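Local coordinates for hydrogenase maturation factor (Thermoanaerobacter tengcongensis, PDB 3VTH), which probably transfers the carbamoyl group of carbamoyl phosphate, with consumption of ATP, to the C-terminal cysteine of HypE during maturation of [NiFe]-hydrogenases, at residues A[104-109]-A[418-423]; A[146-151]-A[449-454]; A[155-160]-A[358-363]; A[193-198]-A[352-357]. All coordinates share one frame; numbering follows the deposited sequence.

Contact 1: residues A[104-109]-A[418-423]; sequences FVPVSP and GHYAFI
An aromatic and proline cluster joins the linker after strand 93-95 to the HypF Kae1-like domain at strand 420-423, next to the outermost strand 392-393 of its sheet, with Phe104 and Pro106 meeting Tyr420 and Phe422. The contact is apolar, carried mainly by rings and aliphatic carbons. Phe104 points its ring at the strand, its CG set between the backbone N and the carbonyl carbon (chi1 71°). CE2 of that ring is the shared point. It lies 3.7 Å from Tyr420 CD2, the two rings meeting edge against edge there, and 4.0 Å from Phe422 CE2. At the far end of the ring, Phe104 CZ comes to 4.1 Å from Gly418 N, at the turn that leads into the strand. Pro106 approaches differently. Its CG stands over one face of Tyr420 in a CH-pi contact, 4.1 Å from the ring centroid and 27° off the normal, while its CA faces the rim of Phe422 at CE1 (4.2 Å). The tyrosine thus takes Phe104 at its edge and Pro106 on a face, and its hydroxyl is hydrogen-bonded to Asp78 OD2 of the acylphosphatase-like domain, which holds the tip of the side chain in place. Around this cluster, Phe422 stacks on Phe450 just after helix 433-449, and the backbone of 420-423 is hydrogen-bonded to strands 392-393 and 414-417; Lys417 of the latter touches Phe104, while Ala421 and Ile423 pack on helix 737-749.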
loop_
_atom_site.group_PDB
_atom_site.type_symbol
_atom_site.label_atom_id
_atom_site.label_comp_id
_atom_site.label_asym_id
_atom_site.label_seq_id
_atom_site.Cartn_x
_atom_site.Cartn_y
_atom_site.Cartn_z
ATOM N N PHE A 104 24.048 3.800 -4.518
ATOM C CA PHE A 104 22.640 4.082 -4.363
ATOM C C PHE A 104 22.246 3.874 -2.935
ATOM O O PHE A 104 22.879 3.160 -2.222
ATOM C CB PHE A 104 21.783 3.205 -5.273
ATOM C CG PHE A 104 21.743 1.789 -4.859
ATOM C CD1 PHE A 104 22.813 0.980 -5.062
ATOM C CD2 PHE A 104 20.669 1.284 -4.212
ATOM C CE1 PHE A 104 22.796 -0.295 -4.666
ATOM C CE2 PHE A 104 20.651 0.010 -3.818
ATOM C CZ PHE A 104 21.717 -0.787 -4.040
ATOM N N VAL A 105 21.190 4.545 -2.522
ATOM C CA VAL A 105 20.760 4.494 -1.139
ATOM C C VAL A 105 19.233 4.542 -1.065
ATOM O O VAL A 105 18.590 5.265 -1.832
ATOM C CB VAL A 105 21.406 5.647 -0.298
ATOM C CG1 VAL A 105 21.020 7.011 -0.850
ATOM C CG2 VAL A 105 21.024 5.536 1.197
ATOM N N PRO A 106 18.641 3.753 -0.156
ATOM C CA PRO A 106 17.202 3.877 0.069
ATOM C C PRO A 106 16.811 5.304 0.520
ATOM O O PRO A 106 17.662 6.050 1.025
ATOM C CB PRO A 106 16.947 2.886 1.199
ATOM C CG PRO A 106 18.003 1.823 0.990
ATOM C CD PRO A 106 19.222 2.584 0.544
ATOM N N VAL A 107 15.535 5.650 0.322
ATOM C CA VAL A 107 14.969 6.947 0.686
ATOM C C VAL A 107 13.869 6.727 1.730
ATOM O O VAL A 107 13.040 5.809 1.594
ATOM C CB VAL A 107 14.430 7.694 -0.567
ATOM C CG1 VAL A 107 13.519 8.886 -0.199
ATOM C CG2 VAL A 107 15.615 8.206 -1.436
ATOM N N SER A 108 13.881 7.553 2.774
ATOM C CA SER A 108 12.877 7.472 3.831
ATOM C C SER A 108 11.463 7.764 3.313
ATOM O O SER A 108 11.277 8.682 2.514
ATOM C CB SER A 108 13.198 8.446 4.971
ATOM O OG SER A 108 12.195 8.353 5.998
ATOM N N PRO A 109 10.462 6.995 3.774
ATOM C CA PRO A 109 9.093 7.473 3.542
ATOM C C PRO A 109 8.806 8.790 4.293
ATOM O O PRO A 109 9.538 9.171 5.219
ATOM C CB PRO A 109 8.208 6.342 4.096
ATOM C CG PRO A 109 9.102 5.114 4.056
ATOM C CD PRO A 109 10.488 5.642 4.365
ATOM N N GLY A 418 20.939 -4.470 -5.779
ATOM C CA GLY A 418 21.619 -4.964 -4.576
ATOM C C GLY A 418 20.719 -6.000 -3.930
ATOM O O GLY A 418 20.207 -6.895 -4.615
ATOM N N HIS A 419 20.494 -5.881 -2.629
ATOM C CA HIS A 419 19.524 -6.760 -1.989
ATOM C C HIS A 419 18.185 -6.086 -1.723
ATOM O O HIS A 419 17.490 -6.456 -0.783
ATOM C CB HIS A 419 20.080 -7.406 -0.717
ATOM C CG HIS A 419 20.831 -6.462 0.166
ATOM N ND1 HIS A 419 22.208 -6.411 0.194
ATOM C CD2 HIS A 419 20.402 -5.530 1.049
ATOM C CE1 HIS A 419 22.597 -5.491 1.063
ATOM N NE2 HIS A 419 21.519 -4.941 1.595
ATOM N N TYR A 420 17.812 -5.116 -2.558
ATOM C CA TYR A 420 16.511 -4.460 -2.391
ATOM C C TYR A 420 15.546 -4.679 -3.540
ATOM O O TYR A 420 15.942 -4.702 -4.696
ATOM C CB TYR A 420 16.680 -2.955 -2.187
ATOM C CG TYR A 420 17.552 -2.551 -1.022
ATOM C CD1 TYR A 420 17.179 -2.843 0.287
ATOM C CD2 TYR A 420 18.721 -1.826 -1.229
ATOM C CE1 TYR A 420 17.961 -2.443 1.360
ATOM C CE2 TYR A 420 19.528 -1.430 -0.147
ATOM C CZ TYR A 420 19.126 -1.745 1.133
ATOM O OH TYR A 420 19.891 -1.374 2.195
ATOM N N ALA A 421 14.266 -4.824 -3.199
ATOM C CA ALA A 421 13.192 -4.755 -4.178
ATOM C C ALA A 421 12.469 -3.440 -3.877
ATOM O O ALA A 421 11.771 -3.322 -2.871
ATOM C CB ALA A 421 12.248 -5.949 -4.032
ATOM N N PHE A 422 12.738 -2.440 -4.704
ATOM C CA PHE A 422 12.101 -1.143 -4.602
ATOM C C PHE A 422 10.752 -1.233 -5.293
ATOM O O PHE A 422 10.651 -0.989 -6.503
ATOM C CB PHE A 422 12.952 -0.081 -5.292
ATOM C CG PHE A 422 14.225 0.248 -4.558
ATOM C CD1 PHE A 422 14.197 1.052 -3.413
ATOM C CD2 PHE A 422 15.450 -0.236 -5.012
ATOM C CE1 PHE A 422 15.392 1.364 -2.717
ATOM C CE2 PHE A 422 16.640 0.074 -4.341
ATOM C CZ PHE A 422 16.617 0.872 -3.195
ATOM N N ILE A 423 9.734 -1.634 -4.544
ATOM C CA ILE A 423 8.374 -1.641 -5.078
ATOM C C ILE A 423 7.810 -0.199 -4.991
ATOM O O ILE A 423 7.962 0.499 -3.969
ATOM C CB ILE A 423 7.469 -2.689 -4.358
ATOM C CG1 ILE A 423 6.092 -2.778 -5.042
ATOM C CG2 ILE A 423 7.337 -2.364 -2.861
ATOM C CD1 ILE A 423 5.196 -3.974 -4.568
#

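Contact 2: residues A[146-151]-A[449-454]; sequences IEDIPY and LFRVDP
Asp148 and Leu449 bring the two backbones within 5.8 Å, CA to CA, where an irregular loop passes the C-terminal end of helix 433-449, and Arg451 follows in a left-handed conformation. The arginine bends at chi2 (80°) and reaches back to the loop. Its NH1 and NH2 both close on a single oxygen, Asp148 OD1, at 2.8 Å from NH1 and 3.0 Å from NH2, an end-on salt bridge in which OD1 lies in the guanidinium plane. NH1 meets OD1 nearly along the C-O axis, NH2 from the syn side, tilted out of the carboxylate plane, and the carboxylate plane is turned 41° from that of the guanidinium. Ile149 covers one face of the same group: its CD1 sits 3.5 Å from Arg451 NH2, displaced toward the rim. Charge pairing at the edge and an aliphatic lid on a face together fix the guanidinium. The contact ties residues 146-151, just after the first zinc finger in the loop between helices 115-121 and 165-171, to the Kae1-like domain. Arg451 NH2 has a second acidic partner in Glu100, and NH1 also makes a weak bond to Leu449 O (3.3 Å) at the helix end. Leu449 supplies the apolar half through one methyl. Its CD1 packs 4.0 Å from Asp148 CA and also meets Ile146 CG2 (4.2 Å) and Ile149 CG2 (4.3 Å). Glu147 turns away from Leu449 and pairs instead with Lys159.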
loop_
_atom_site.group_PDB
_atom_site.type_symbol
_atom_site.label_atom_id
_atom_site.label_comp_id
_atom_site.label_asym_id
_atom_site.label_seq_id
_atom_site.Cartn_x
_atom_site.Cartn_y
_atom_site.Cartn_z
ATOM N N ILE A 146 11.921 15.001 -1.977
ATOM C CA ILE A 146 13.323 14.673 -2.314
ATOM C C ILE A 146 13.486 14.560 -3.835
ATOM O O ILE A 146 12.766 13.800 -4.485
ATOM C CB ILE A 146 13.798 13.388 -1.562
ATOM C CG1 ILE A 146 14.015 13.697 -0.071
ATOM C CG2 ILE A 146 15.109 12.800 -2.170
ATOM C CD1 ILE A 146 14.078 12.439 0.846
ATOM N N GLU A 147 14.427 15.324 -4.396
ATOM C CA GLU A 147 14.678 15.307 -5.833
ATOM C C GLU A 147 15.781 14.332 -6.221
ATOM O O GLU A 147 15.823 13.862 -7.353
ATOM C CB GLU A 147 15.084 16.699 -6.325
ATOM C CG GLU A 147 14.101 17.808 -5.987
ATOM C CD GLU A 147 14.607 19.169 -6.424
ATOM O OE1 GLU A 147 15.808 19.303 -6.739
ATOM O OE2 GLU A 147 13.805 20.115 -6.456
ATOM N N ASP A 148 16.695 14.067 -5.287
ATOM C CA ASP A 148 17.941 13.377 -5.585
ATOM C C ASP A 148 18.623 13.092 -4.259
ATOM O O ASP A 148 18.249 13.666 -3.229
ATOM C CB ASP A 148 18.842 14.285 -6.442
ATOM C CG ASP A 148 19.929 13.518 -7.214
ATOM O OD1 ASP A 148 19.928 12.268 -7.245
ATOM O OD2 ASP A 148 20.804 14.190 -7.798
ATOM N N ILE A 149 19.621 12.209 -4.295
ATOM C CA ILE A 149 20.438 11.879 -3.129
ATOM C C ILE A 149 21.874 12.202 -3.510
ATOM O O ILE A 149 22.132 12.427 -4.692
ATOM C CB ILE A 149 20.271 10.388 -2.703
ATOM C CG1 ILE A 149 20.646 9.409 -3.839
ATOM C CG2 ILE A 149 18.856 10.148 -2.242
ATOM C CD1 ILE A 149 22.153 9.156 -3.997
ATOM N N PRO A 150 22.814 12.262 -2.531
ATOM C CA PRO A 150 22.683 12.118 -1.084
ATOM C C PRO A 150 21.740 13.173 -0.520
ATOM O O PRO A 150 21.753 14.328 -0.978
ATOM C CB PRO A 150 24.102 12.365 -0.567
ATOM C CG PRO A 150 24.994 12.083 -1.689
ATOM C CD PRO A 150 24.219 12.439 -2.937
ATOM N N TYR A 151 20.927 12.766 0.450
ATOM C CA TYR A 151 19.950 13.665 1.068
ATOM C C TYR A 151 20.648 14.886 1.676
ATOM O O TYR A 151 21.604 14.753 2.435
ATOM C CB TYR A 151 19.141 12.916 2.126
ATOM C CG TYR A 151 18.198 13.775 2.947
ATOM C CD1 TYR A 151 18.573 14.243 4.205
ATOM C CD2 TYR A 151 16.930 14.106 2.469
ATOM C CE1 TYR A 151 17.707 15.028 4.976
ATOM C CE2 TYR A 151 16.044 14.880 3.233
ATOM C CZ TYR A 151 16.442 15.328 4.483
ATOM O OH TYR A 151 15.588 16.084 5.250
ATOM N N LEU A 449 16.152 8.137 -9.166
ATOM C CA LEU A 449 16.334 8.284 -7.727
ATOM C C LEU A 449 17.220 7.160 -7.149
ATOM O O LEU A 449 18.120 7.419 -6.337
ATOM C CB LEU A 449 14.983 8.335 -7.015
ATOM C CG LEU A 449 15.013 8.678 -5.519
ATOM C CD1 LEU A 449 15.801 9.965 -5.251
ATOM C CD2 LEU A 449 13.602 8.797 -5.006
ATOM N N PHE A 450 16.960 5.925 -7.581
ATOM C CA PHE A 450 17.695 4.772 -7.067
ATOM C C PHE A 450 18.809 4.239 -7.980
ATOM O O PHE A 450 19.396 3.191 -7.691
ATOM C CB PHE A 450 16.716 3.668 -6.642
ATOM C CG PHE A 450 15.738 4.127 -5.604
ATOM C CD1 PHE A 450 16.184 4.516 -4.336
ATOM C CD2 PHE A 450 14.381 4.216 -5.895
ATOM C CE1 PHE A 450 15.281 4.962 -3.368
ATOM C CE2 PHE A 450 13.476 4.667 -4.935
ATOM C CZ PHE A 450 13.927 5.039 -3.671
ATOM N N ARG A 451 19.102 4.973 -9.057
ATOM C CA ARG A 451 20.175 4.625 -10.002
ATOM C C ARG A 451 19.992 3.227 -10.623
ATOM O O ARG A 451 20.952 2.474 -10.779
ATOM C CB ARG A 451 21.552 4.760 -9.340
ATOM C CG ARG A 451 22.034 6.212 -9.179
ATOM C CD ARG A 451 21.420 6.914 -7.978
ATOM N NE ARG A 451 22.139 8.154 -7.684
ATOM C CZ ARG A 451 21.576 9.358 -7.559
ATOM N NH1 ARG A 451 20.253 9.501 -7.673
ATOM N NH2 ARG A 451 22.342 10.420 -7.305
ATOM N N VAL A 452 18.753 2.896 -10.962
ATOM C CA VAL A 452 18.431 1.606 -11.553
ATOM C C VAL A 452 18.425 1.720 -13.082
ATOM O O VAL A 452 17.720 2.553 -13.659
ATOM C CB VAL A 452 17.041 1.071 -11.075
ATOM C CG1 VAL A 452 16.761 -0.307 -11.666
ATOM C CG2 VAL A 452 16.947 1.041 -9.537
ATOM N N ASP A 453 19.212 0.878 -13.734
ATOM C CA ASP A 453 19.106 0.709 -15.179
ATOM C C ASP A 453 18.681 -0.736 -15.456
ATOM O O ASP A 453 19.513 -1.647 -15.451
ATOM C CB ASP A 453 20.431 1.088 -15.877
ATOM C CG ASP A 453 20.705 2.605 -15.854
ATOM O OD1 ASP A 453 19.782 3.414 -15.567
ATOM O OD2 ASP A 453 21.858 2.992 -16.128
ATOM N N PRO A 454 17.367 -0.963 -15.659
ATOM C CA PRO A 454 16.888 -2.323 -15.823
ATOM C C PRO A 454 17.634 -3.052 -16.932
ATOM O O PRO A 454 17.907 -2.472 -17.989
ATOM C CB PRO A 454 15.417 -2.131 -16.208
ATOM C CG PRO A 454 15.045 -0.842 -15.541
ATOM C CD PRO A 454 16.265 0.014 -15.677
#

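Contact 3: residues A[155-160]-A[358-363]; sequences KTSMKV and NNRDIV
Ser157 and Asp361 form the tight centre of this contact, their CA atoms 5.6 Å apart. Ser157 OG donates to Asp361 O at 2.7 Å, coming in 28° off the carbonyl plane. Ser157 CB presses against Asp361 CB at 3.6 Å. Arg360 CG and Val363 CG2 lie on either side of Ser157 OG, each 4.1 Å from it. A water donates to Ser157 O and accepts from Asp361 N, so the serine is held to Asp361 once by its side chain and once, backbone to backbone, through the water. Each loop is also shaped from within: Thr156 OG1 accepts from Met158 N in an ST turn, and Asn358 OD1 from Arg360 N in an Asx turn. The contact links the connection between the two zinc fingers to the segment following strand 354-358 of the Telomere recombination (YrdC-like) domain, and the side chain of Met158 lies about 8 Å from a zinc ion without binding it. Packing is looser at Met158, whose chain folds back at chi2 and chi3 and crosses Arg360 obliquely, SD to CD 4.0 Å. On the solvent side, the exposed Asp361 touches Ser157 through CB, while its CG stands anti to the carbonyl carbon (chi1 -72°), farther from the serine.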
loop_
_atom_site.group_PDB
_atom_site.type_symbol
_atom_site.label_atom_id
_atom_site.label_comp_id
_atom_site.label_asym_id
_atom_site.label_seq_id
_atom_site.Cartn_x
_atom_site.Cartn_y
_atom_site.Cartn_z
ATOM N N LYS A 155 18.913 19.320 -2.142
ATOM C CA LYS A 155 18.293 18.339 -3.052
ATOM C C LYS A 155 16.848 18.011 -2.651
ATOM O O LYS A 155 16.343 16.902 -2.914
ATOM C CB LYS A 155 19.139 17.058 -3.134
ATOM C CG LYS A 155 20.534 17.288 -3.723
ATOM C CD LYS A 155 21.228 15.985 -4.047
ATOM C CE LYS A 155 22.675 16.242 -4.511
ATOM N NZ LYS A 155 22.723 16.832 -5.872
ATOM N N THR A 156 16.195 18.975 -2.000
ATOM C CA THR A 156 14.783 18.855 -1.624
ATOM C C THR A 156 14.086 20.142 -2.070
ATOM O O THR A 156 14.751 21.112 -2.455
ATOM C CB THR A 156 14.586 18.740 -0.088
ATOM O OG1 THR A 156 14.946 19.985 0.520
ATOM C CG2 THR A 156 15.433 17.601 0.534
ATOM N N SER A 157 12.750 20.188 -2.020
ATOM C CA SER A 157 12.112 21.453 -2.398
ATOM C C SER A 157 12.273 22.563 -1.345
ATOM O O SER A 157 11.787 23.684 -1.548
ATOM C CB SER A 157 10.661 21.264 -2.850
ATOM O OG SER A 157 10.010 20.296 -2.095
ATOM N N MET A 158 12.967 22.260 -0.240
ATOM C CA MET A 158 13.397 23.302 0.697
ATOM C C MET A 158 14.572 24.123 0.149
ATOM O O MET A 158 15.007 25.081 0.781
ATOM C CB MET A 158 13.744 22.720 2.082
ATOM C CG MET A 158 12.523 22.264 2.906
ATOM S SD MET A 158 11.159 23.453 3.009
ATOM C CE MET A 158 11.857 24.632 4.160
ATOM N N LYS A 159 15.074 23.746 -1.026
ATOM C CA LYS A 159 16.200 24.435 -1.654
ATOM C C LYS A 159 15.886 25.879 -2.042
ATOM O O LYS A 159 16.801 26.655 -2.288
ATOM C CB LYS A 159 16.698 23.678 -2.893
ATOM C CG LYS A 159 15.768 23.781 -4.111
ATOM C CD LYS A 159 16.225 22.860 -5.240
ATOM C CE LYS A 159 15.269 22.938 -6.428
ATOM N NZ LYS A 159 15.789 22.132 -7.571
ATOM N N VAL A 160 14.604 26.231 -2.126
ATOM C CA VAL A 160 14.225 27.621 -2.419
ATOM C C VAL A 160 13.747 28.363 -1.169
ATOM O O VAL A 160 13.188 29.459 -1.259
ATOM C CB VAL A 160 13.203 27.738 -3.577
ATOM C CG1 VAL A 160 13.821 27.250 -4.881
ATOM C CG2 VAL A 160 11.887 26.986 -3.254
ATOM N N ASN A 358 -0.201 25.659 -0.547
ATOM C CA ASN A 358 1.047 26.117 0.054
ATOM C C ASN A 358 2.144 26.189 -1.007
ATOM O O ASN A 358 1.980 25.658 -2.111
ATOM C CB ASN A 358 1.455 25.243 1.260
ATOM C CG ASN A 358 1.941 23.867 0.863
ATOM O OD1 ASN A 358 2.943 23.722 0.139
ATOM N ND2 ASN A 358 1.261 22.836 1.369
ATOM N N ASN A 359 3.256 26.845 -0.687
ATOM C CA ASN A 359 4.296 27.034 -1.687
ATOM C C ASN A 359 5.494 26.106 -1.517
ATOM O O ASN A 359 6.562 26.417 -2.003
ATOM C CB ASN A 359 4.733 28.515 -1.742
ATOM C CG ASN A 359 5.283 29.008 -0.412
ATOM O OD1 ASN A 359 5.166 28.333 0.619
ATOM N ND2 ASN A 359 5.902 30.170 -0.430
ATOM N N ARG A 360 5.328 24.967 -0.840
ATOM C CA ARG A 360 6.391 23.948 -0.819
ATOM C C ARG A 360 6.111 22.936 -1.928
ATOM O O ARG A 360 5.123 22.193 -1.860
ATOM C CB ARG A 360 6.493 23.237 0.552
ATOM C CG ARG A 360 7.657 22.205 0.643
ATOM C CD ARG A 360 7.772 21.524 2.025
ATOM N NE ARG A 360 6.517 20.871 2.425
ATOM C CZ ARG A 360 6.176 20.599 3.684
ATOM N NH1 ARG A 360 6.994 20.907 4.677
ATOM N NH2 ARG A 360 5.015 20.013 3.958
ATOM N N ASP A 361 6.964 22.904 -2.946
ATOM C CA ASP A 361 6.783 21.951 -4.062
ATOM C C ASP A 361 6.671 20.508 -3.598
ATOM O O ASP A 361 7.407 20.065 -2.715
ATOM C CB ASP A 361 7.920 22.046 -5.072
ATOM C CG ASP A 361 7.864 23.315 -5.902
ATOM O OD1 ASP A 361 8.755 23.470 -6.760
ATOM O OD2 ASP A 361 6.937 24.153 -5.714
ATOM N N ILE A 362 5.713 19.789 -4.176
ATOM C CA ILE A 362 5.646 18.340 -4.005
ATOM C C ILE A 362 6.366 17.793 -5.224
ATOM O O ILE A 362 5.949 18.044 -6.359
ATOM C CB ILE A 362 4.194 17.807 -3.942
ATOM C CG1 ILE A 362 3.486 18.344 -2.691
ATOM C CG2 ILE A 362 4.172 16.230 -3.985
ATOM C CD1 ILE A 362 1.942 18.100 -2.678
ATOM N N VAL A 363 7.474 17.093 -4.986
ATOM C CA VAL A 363 8.253 16.515 -6.064
ATOM C C VAL A 363 7.661 15.185 -6.515
ATOM O O VAL A 363 7.519 14.934 -7.711
ATOM C CB VAL A 363 9.747 16.314 -5.646
ATOM C CG1 VAL A 363 10.535 15.696 -6.790
ATOM C CG2 VAL A 363 10.357 17.692 -5.218
HETATM O O HOH W 1 9.599 24.259 -2.989
#

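Contact 4: residues A[193-198]-A[352-357]; sequences LSFVGE and ADVFLL
Leu357 N donates to Ser194 O at 2.7 Å, the shortest bond of an antiparallel ladder between strands 193-196 and 354-357. The return bond runs from Ser194 N to Leu357 O (2.9 Å). Val196 and Phe355 form the next hydrogen-bonded pair, with Val196 N to Phe355 O at 3.0 Å and Phe355 N to Val196 O at 2.8 Å. Phe195 and Leu356 make the non-hydrogen-bonded pair between them. On the face carrying Ser194, Val196, Phe355 and Leu357, the branches Val196 CG2 and Leu357 CD2 meet diagonally at 3.6 Å. On the other face Phe195, its CG anti to the backbone N (chi1 179°), brings CZ to 3.7 Å from Val354 CB, and Leu193 CD2 packs on Leu356 CD2 (4.1 Å). Gly197 CA passes 3.8 Å from Val354 CG1. The pairing adds a strand from the end of the second zinc-finger region to the sheet of the YrdC-like domain. Strand 193-196 is outermost there within the chain, while 354-358 pairs on its other flank with parallel strand 218-221. Helix 204-213 packs against Leu193, Phe195 and Val354 on one face, and helix 341-347 against Phe355 and Leu357 on the other.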
loop_
_atom_site.group_PDB
_atom_site.type_symbol
_atom_site.label_atom_id
_atom_site.label_comp_id
_atom_site.label_asym_id
_atom_site.label_seq_id
_atom_site.Cartn_x
_atom_site.Cartn_y
_atom_site.Cartn_z
ATOM N N LEU A 193 0.970 28.889 4.055
ATOM C CA LEU A 193 -0.352 28.575 3.533
ATOM C C LEU A 193 -0.896 29.705 2.670
ATOM O O LEU A 193 -0.555 30.885 2.853
ATOM C CB LEU A 193 -1.331 28.315 4.683
ATOM C CG LEU A 193 -0.966 27.168 5.636
ATOM C CD1 LEU A 193 -1.853 27.223 6.890
ATOM C CD2 LEU A 193 -1.027 25.804 4.935
ATOM N N SER A 194 -1.772 29.328 1.748
ATOM C CA SER A 194 -2.497 30.290 0.946
ATOM C C SER A 194 -3.933 29.783 0.812
ATOM O O SER A 194 -4.168 28.630 0.370
ATOM C CB SER A 194 -1.807 30.463 -0.415
ATOM O OG SER A 194 -2.615 31.240 -1.297
ATOM N N PHE A 195 -4.881 30.602 1.255
ATOM C CA PHE A 195 -6.297 30.260 1.162
ATOM C C PHE A 195 -6.915 30.951 -0.052
ATOM O O PHE A 195 -6.750 32.153 -0.248
ATOM C CB PHE A 195 -7.061 30.658 2.440
ATOM C CG PHE A 195 -8.547 30.341 2.390
ATOM C CD1 PHE A 195 -9.009 29.058 2.684
ATOM C CD2 PHE A 195 -9.471 31.323 2.059
ATOM C CE1 PHE A 195 -10.365 28.757 2.639
ATOM C CE2 PHE A 195 -10.839 31.033 2.016
ATOM C CZ PHE A 195 -11.284 29.750 2.308
ATOM N N VAL A 196 -7.632 30.176 -0.857
ATOM C CA VAL A 196 -8.336 30.703 -2.023
ATOM C C VAL A 196 -9.787 30.245 -1.954
ATOM O O VAL A 196 -10.085 29.052 -1.920
ATOM C CB VAL A 196 -7.736 30.175 -3.363
ATOM C CG1 VAL A 196 -8.395 30.881 -4.550
ATOM C CG2 VAL A 196 -6.232 30.351 -3.400
ATOM N N GLY A 197 -10.691 31.204 -1.931
ATOM C CA GLY A 197 -12.106 30.901 -1.927
ATOM C C GLY A 197 -12.806 32.224 -2.052
ATOM O O GLY A 197 -12.463 33.021 -2.935
ATOM N N GLU A 198 -13.774 32.461 -1.167
ATOM C CA GLU A 198 -14.332 33.790 -1.001
ATOM C C GLU A 198 -13.423 34.546 -0.036
ATOM O O GLU A 198 -12.506 33.953 0.583
ATOM C CB GLU A 198 -15.756 33.740 -0.429
ATOM C CG GLU A 198 -16.761 32.873 -1.185
ATOM C CD GLU A 198 -18.187 33.082 -0.673
ATOM O OE1 GLU A 198 -18.841 32.089 -0.272
ATOM O OE2 GLU A 198 -18.648 34.246 -0.654
ATOM N N ALA A 352 -14.084 21.294 -5.679
ATOM C CA ALA A 352 -13.853 21.985 -4.426
ATOM C C ALA A 352 -14.487 23.370 -4.429
ATOM O O ALA A 352 -14.549 24.040 -5.466
ATOM C CB ALA A 352 -12.353 22.089 -4.146
ATOM N N ASP A 353 -14.958 23.792 -3.259
ATOM C CA ASP A 353 -15.457 25.152 -3.077
ATOM C C ASP A 353 -14.346 26.143 -2.706
ATOM O O ASP A 353 -14.356 27.294 -3.152
ATOM C CB ASP A 353 -16.557 25.152 -2.018
ATOM C CG ASP A 353 -17.751 24.313 -2.442
ATOM O OD1 ASP A 353 -18.419 24.722 -3.405
ATOM O OD2 ASP A 353 -18.009 23.246 -1.840
ATOM N N VAL A 354 -13.395 25.695 -1.889
ATOM C CA VAL A 354 -12.261 26.538 -1.466
ATOM C C VAL A 354 -10.994 25.692 -1.393
ATOM O O VAL A 354 -11.073 24.465 -1.345
ATOM C CB VAL A 354 -12.519 27.232 -0.098
ATOM C CG1 VAL A 354 -13.822 28.082 -0.133
ATOM C CG2 VAL A 354 -12.589 26.194 1.012
ATOM N N PHE A 355 -9.834 26.349 -1.389
ATOM C CA PHE A 355 -8.554 25.651 -1.458
ATOM C C PHE A 355 -7.612 26.114 -0.359
ATOM O O PHE A 355 -7.535 27.313 -0.071
ATOM C CB PHE A 355 -7.871 25.919 -2.809
ATOM C CG PHE A 355 -8.608 25.356 -3.990
ATOM C CD1 PHE A 355 -8.145 24.202 -4.624
ATOM C CD2 PHE A 355 -9.749 26.001 -4.495
ATOM C CE1 PHE A 355 -8.831 23.669 -5.740
ATOM C CE2 PHE A 355 -10.428 25.493 -5.594
ATOM C CZ PHE A 355 -9.975 24.328 -6.218
ATOM N N LEU A 356 -6.897 25.156 0.238
ATOM C CA LEU A 356 -5.777 25.475 1.107
ATOM C C LEU A 356 -4.493 25.040 0.411
ATOM O O LEU A 356 -4.110 23.853 0.438
ATOM C CB LEU A 356 -5.899 24.819 2.493
ATOM C CG LEU A 356 -4.835 25.262 3.512
ATOM C CD1 LEU A 356 -5.039 26.721 3.940
ATOM C CD2 LEU A 356 -4.800 24.337 4.738
ATOM N N LEU A 357 -3.851 26.018 -0.216
ATOM C CA LEU A 357 -2.611 25.833 -0.957
ATOM C C LEU A 357 -1.388 26.021 -0.047
ATOM O O LEU A 357 -1.521 26.481 1.082
ATOM C CB LEU A 357 -2.560 26.907 -2.044
ATOM C CG LEU A 357 -3.132 26.759 -3.457
ATOM C CD1 LEU A 357 -4.252 25.719 -3.629
ATOM C CD2 LEU A 357 -3.531 28.107 -4.001
#

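In the fold
The first segments follow the chain from 104 to 198, through the linker after the acylphosphatase-like domain and the zinc fingers, and meet later domains. Contacts 1 and 2 reach the Kae1-like domain and cross in sequence; their centres are 9 Å apart and Val107 packs on Ile146. Contacts 3 and 4, centres 20 Å apart, reach the YrdC-like domain, where strand 354-358 runs into contact 3. Contact 3 nests inside the loops closed by contacts 1 and 2, contact 4 inside all three. Contacts 2 and 3, centres 17 Å apart, are joined by a probable hydrogen bond, Glu147 N to Lys155 O. This region thus connects the two domains, with about 36 Å between the centres of contacts 1 and 4.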